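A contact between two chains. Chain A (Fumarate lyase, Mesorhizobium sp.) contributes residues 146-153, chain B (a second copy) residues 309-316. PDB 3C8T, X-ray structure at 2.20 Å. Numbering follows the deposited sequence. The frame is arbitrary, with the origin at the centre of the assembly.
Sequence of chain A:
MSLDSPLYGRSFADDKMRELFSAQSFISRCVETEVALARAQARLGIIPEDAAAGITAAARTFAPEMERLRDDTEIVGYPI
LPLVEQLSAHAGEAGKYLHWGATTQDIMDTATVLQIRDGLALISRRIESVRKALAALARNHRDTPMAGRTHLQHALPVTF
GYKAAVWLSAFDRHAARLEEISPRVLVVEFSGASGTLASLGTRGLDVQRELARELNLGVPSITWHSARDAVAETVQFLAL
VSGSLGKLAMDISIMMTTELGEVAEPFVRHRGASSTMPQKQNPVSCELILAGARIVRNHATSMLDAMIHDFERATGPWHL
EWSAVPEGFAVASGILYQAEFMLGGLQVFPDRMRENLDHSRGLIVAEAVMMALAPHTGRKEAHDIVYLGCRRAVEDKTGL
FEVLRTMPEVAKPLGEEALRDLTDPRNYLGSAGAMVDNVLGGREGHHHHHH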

# COMPACT_ATOMS: atom_id res chain seq x y z
N MET A 146 -27.39 21.38 -14.05
CA MET A 146 -27.23 19.93 -14.22
C MET A 146 -27.69 19.25 -12.92
O MET A 146 -27.85 19.91 -11.89
N ALA A 147 -27.88 17.93 -12.96
CA ALA A 147 -28.17 17.19 -11.72
C ALA A 147 -26.90 17.06 -10.85
O ALA A 147 -25.85 16.62 -11.34
N GLY A 148 -26.99 17.49 -9.58
CA GLY A 148 -26.10 17.04 -8.51
C GLY A 148 -26.29 15.55 -8.26
O GLY A 148 -27.42 15.05 -8.32
N ARG A 149 -25.20 14.82 -8.00
CA ARG A 149 -25.31 13.38 -7.73
C ARG A 149 -24.65 12.94 -6.41
O ARG A 149 -23.49 13.30 -6.11
N THR A 150 -25.40 12.18 -5.62
CA THR A 150 -24.88 11.61 -4.40
C THR A 150 -25.08 10.12 -4.61
O THR A 150 -26.14 9.71 -5.11
N HIS A 151 -24.03 9.35 -4.33
CA HIS A 151 -23.94 7.95 -4.72
C HIS A 151 -24.52 7.63 -6.09
O HIS A 151 -25.27 6.64 -6.27
N LEU A 152 -24.14 8.47 -7.06
CA LEU A 152 -24.43 8.31 -8.49
C LEU A 152 -25.89 8.56 -8.86
O LEU A 152 -26.29 8.34 -10.01
N GLN A 153 -26.65 9.07 -7.90
CA GLN A 153 -28.09 9.29 -8.10
C GLN A 153 -28.50 10.75 -7.91
O GLN A 153 -27.86 11.48 -7.15
N HIS B 309 -13.39 10.69 -4.95
CA HIS B 309 -14.68 10.77 -4.31
C HIS B 309 -15.64 11.42 -5.34
O HIS B 309 -15.71 12.66 -5.53
N ASP B 310 -16.38 10.55 -6.02
CA ASP B 310 -17.09 10.95 -7.21
C ASP B 310 -18.31 11.85 -6.90
O ASP B 310 -18.96 11.71 -5.86
N PHE B 311 -18.50 12.85 -7.77
CA PHE B 311 -19.62 13.79 -7.72
C PHE B 311 -19.75 14.50 -6.38
O PHE B 311 -18.75 14.97 -5.85
N GLU B 312 -20.97 14.58 -5.85
CA GLU B 312 -21.25 15.51 -4.78
C GLU B 312 -21.25 14.77 -3.43
O GLU B 312 -21.26 15.40 -2.37
N ARG B 313 -21.15 13.45 -3.50
CA ARG B 313 -21.03 12.56 -2.31
C ARG B 313 -20.94 11.16 -2.87
O ARG B 313 -21.74 10.77 -3.74
N ALA B 314 -19.97 10.42 -2.37
CA ALA B 314 -19.84 9.00 -2.71
C ALA B 314 -19.59 8.22 -1.41
O ALA B 314 -18.62 8.47 -0.69
N THR B 315 -20.49 7.30 -1.10
CA THR B 315 -20.51 6.63 0.19
C THR B 315 -19.31 5.66 0.37
O THR B 315 -18.68 5.62 1.43
N GLY B 316 -18.95 4.94 -0.68
CA GLY B 316 -17.78 4.05 -0.65
C GLY B 316 -16.51 4.78 -0.20
O GLY B 316 -15.96 4.49 0.87

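What happens where chain A enters the contact? A:Met146 (chi1 p) points its CB toward chain B, but its nearest approach, CE to B:Phe311 CE1, is 5.5 Å, too far to count as a contact. Water 1 donates to A:Ala147 O (2.9 Å) and to B:Glu312 OE1 (2.7 Å). A:Gly148 has no side chain, and its CA lies 3.5 Å from B:Glu312 OE1. B:Glu312 OE1, on a side chain with chi1 m and chi2 p, accepts a hydrogen bond from A:Arg149 N at 2.9 Å.

How does A:Arg149 meet B:Phe311? B:Asp310, B:Phe311, B:Glu312 and B:Thr315 point toward chain A; B:Arg313 lies sideways. With chi1 m and chi2 and chi3 t, A:Arg149 brings CD over one ring face, 4.2 Å from the centroid of B:Phe311 (chi1 m). A:Arg149 CZ lies 5.5 Å from that B:Phe311 centroid, at most a weak cation-pi attraction, so the CH-pi contact leads. A:Arg149 O accepts from B:Glu312 N at 2.8 Å.

What do A:Thr150 and A:His151 touch? A:Thr150 (p) sets CG2 3.4 Å from NH1 of B:Arg313 (chi1 t). A:His151 (p) brings CB 3.9 Å from B:Thr315 OG1, while its N donates to B:Arg313 O at 2.8 Å.

What closes the contact? A:Leu152 (m, t) points sideways from CA, yet CD2 reaches the ring edge at B:Phe311 CE2, 3.9 Å, and B:Asp310 OD2, 3.4 Å. Water 2 accepts from A:Leu152 N at 2.8 Å, beside B:Asp310 (p).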

# COMPACT_ATOMS: atom_id res chain seq x y z
CB MET A 146 -25.76 19.57 -14.54
CG MET A 146 -24.72 19.76 -13.39
SD MET A 146 -23.05 19.31 -13.96
CE MET A 146 -23.20 17.52 -14.17
CB ALA A 147 -28.75 15.83 -12.08
CB ARG A 149 -24.74 12.57 -8.91
CG ARG A 149 -25.48 12.80 -10.22
CD ARG A 149 -24.78 12.22 -11.39
NE ARG A 149 -25.58 12.33 -12.63
CZ ARG A 149 -25.34 13.20 -13.63
NH1 ARG A 149 -24.32 14.06 -13.56
NH2 ARG A 149 -26.16 13.22 -14.69
CB THR A 150 -25.61 12.13 -3.15
OG1 THR A 150 -26.98 11.73 -3.21
CG2 THR A 150 -25.54 13.68 -3.09
CB HIS A 151 -24.49 7.01 -3.63
CG HIS A 151 -25.87 7.34 -3.14
ND1 HIS A 151 -27.02 6.95 -3.81
CD2 HIS A 151 -26.29 7.93 -1.99
CE1 HIS A 151 -28.08 7.34 -3.12
NE2 HIS A 151 -27.67 7.93 -2.01
CB LEU A 152 -23.92 6.97 -9.05
CG LEU A 152 -22.45 6.61 -8.77
CD1 LEU A 152 -22.27 5.09 -8.94
CD2 LEU A 152 -21.49 7.39 -9.71
CB GLN A 153 -28.88 8.37 -7.15
CG GLN A 153 -28.85 6.92 -7.63
CD GLN A 153 -29.34 5.96 -6.59
OE1 GLN A 153 -30.32 6.22 -5.90
NE2 GLN A 153 -28.64 4.81 -6.47
CB HIS B 309 -14.51 11.64 -3.07
CG HIS B 309 -15.73 11.74 -2.22
ND1 HIS B 309 -15.70 11.57 -0.86
CD2 HIS B 309 -17.02 12.04 -2.53
CE1 HIS B 309 -16.91 11.74 -0.36
NE2 HIS B 309 -17.73 12.04 -1.35
CB ASP B 310 -17.43 9.73 -8.05
CG ASP B 310 -18.04 8.62 -7.22
OD1 ASP B 310 -17.28 7.92 -6.47
OD2 ASP B 310 -19.27 8.43 -7.33
CB PHE B 311 -20.91 13.14 -8.22
CG PHE B 311 -20.80 12.67 -9.65
CD1 PHE B 311 -20.73 13.60 -10.69
CD2 PHE B 311 -20.68 11.32 -9.94
CE1 PHE B 311 -20.57 13.19 -12.00
CE2 PHE B 311 -20.53 10.87 -11.27
CZ PHE B 311 -20.46 11.83 -12.31
CB GLU B 312 -22.54 16.30 -5.06
CG GLU B 312 -22.40 17.39 -6.16
CD GLU B 312 -21.90 16.85 -7.53
OE1 GLU B 312 -22.68 16.19 -8.27
OE2 GLU B 312 -20.71 17.07 -7.84
CB ARG B 313 -22.26 12.63 -1.39
CG ARG B 313 -22.11 11.96 0.03
CD ARG B 313 -23.21 12.49 1.02
NE ARG B 313 -23.13 13.95 1.11
CZ ARG B 313 -24.08 14.79 0.69
NH1 ARG B 313 -25.25 14.34 0.23
NH2 ARG B 313 -23.86 16.11 0.77
CB ALA B 314 -18.74 8.80 -3.73
CB THR B 315 -21.86 5.96 0.36
OG1 THR B 315 -22.23 5.35 -0.89
CG2 THR B 315 -22.91 7.04 0.67
O HOH W 1 -23.22 15.57 -10.83
O HOH W 2 -21.66 9.77 -6.54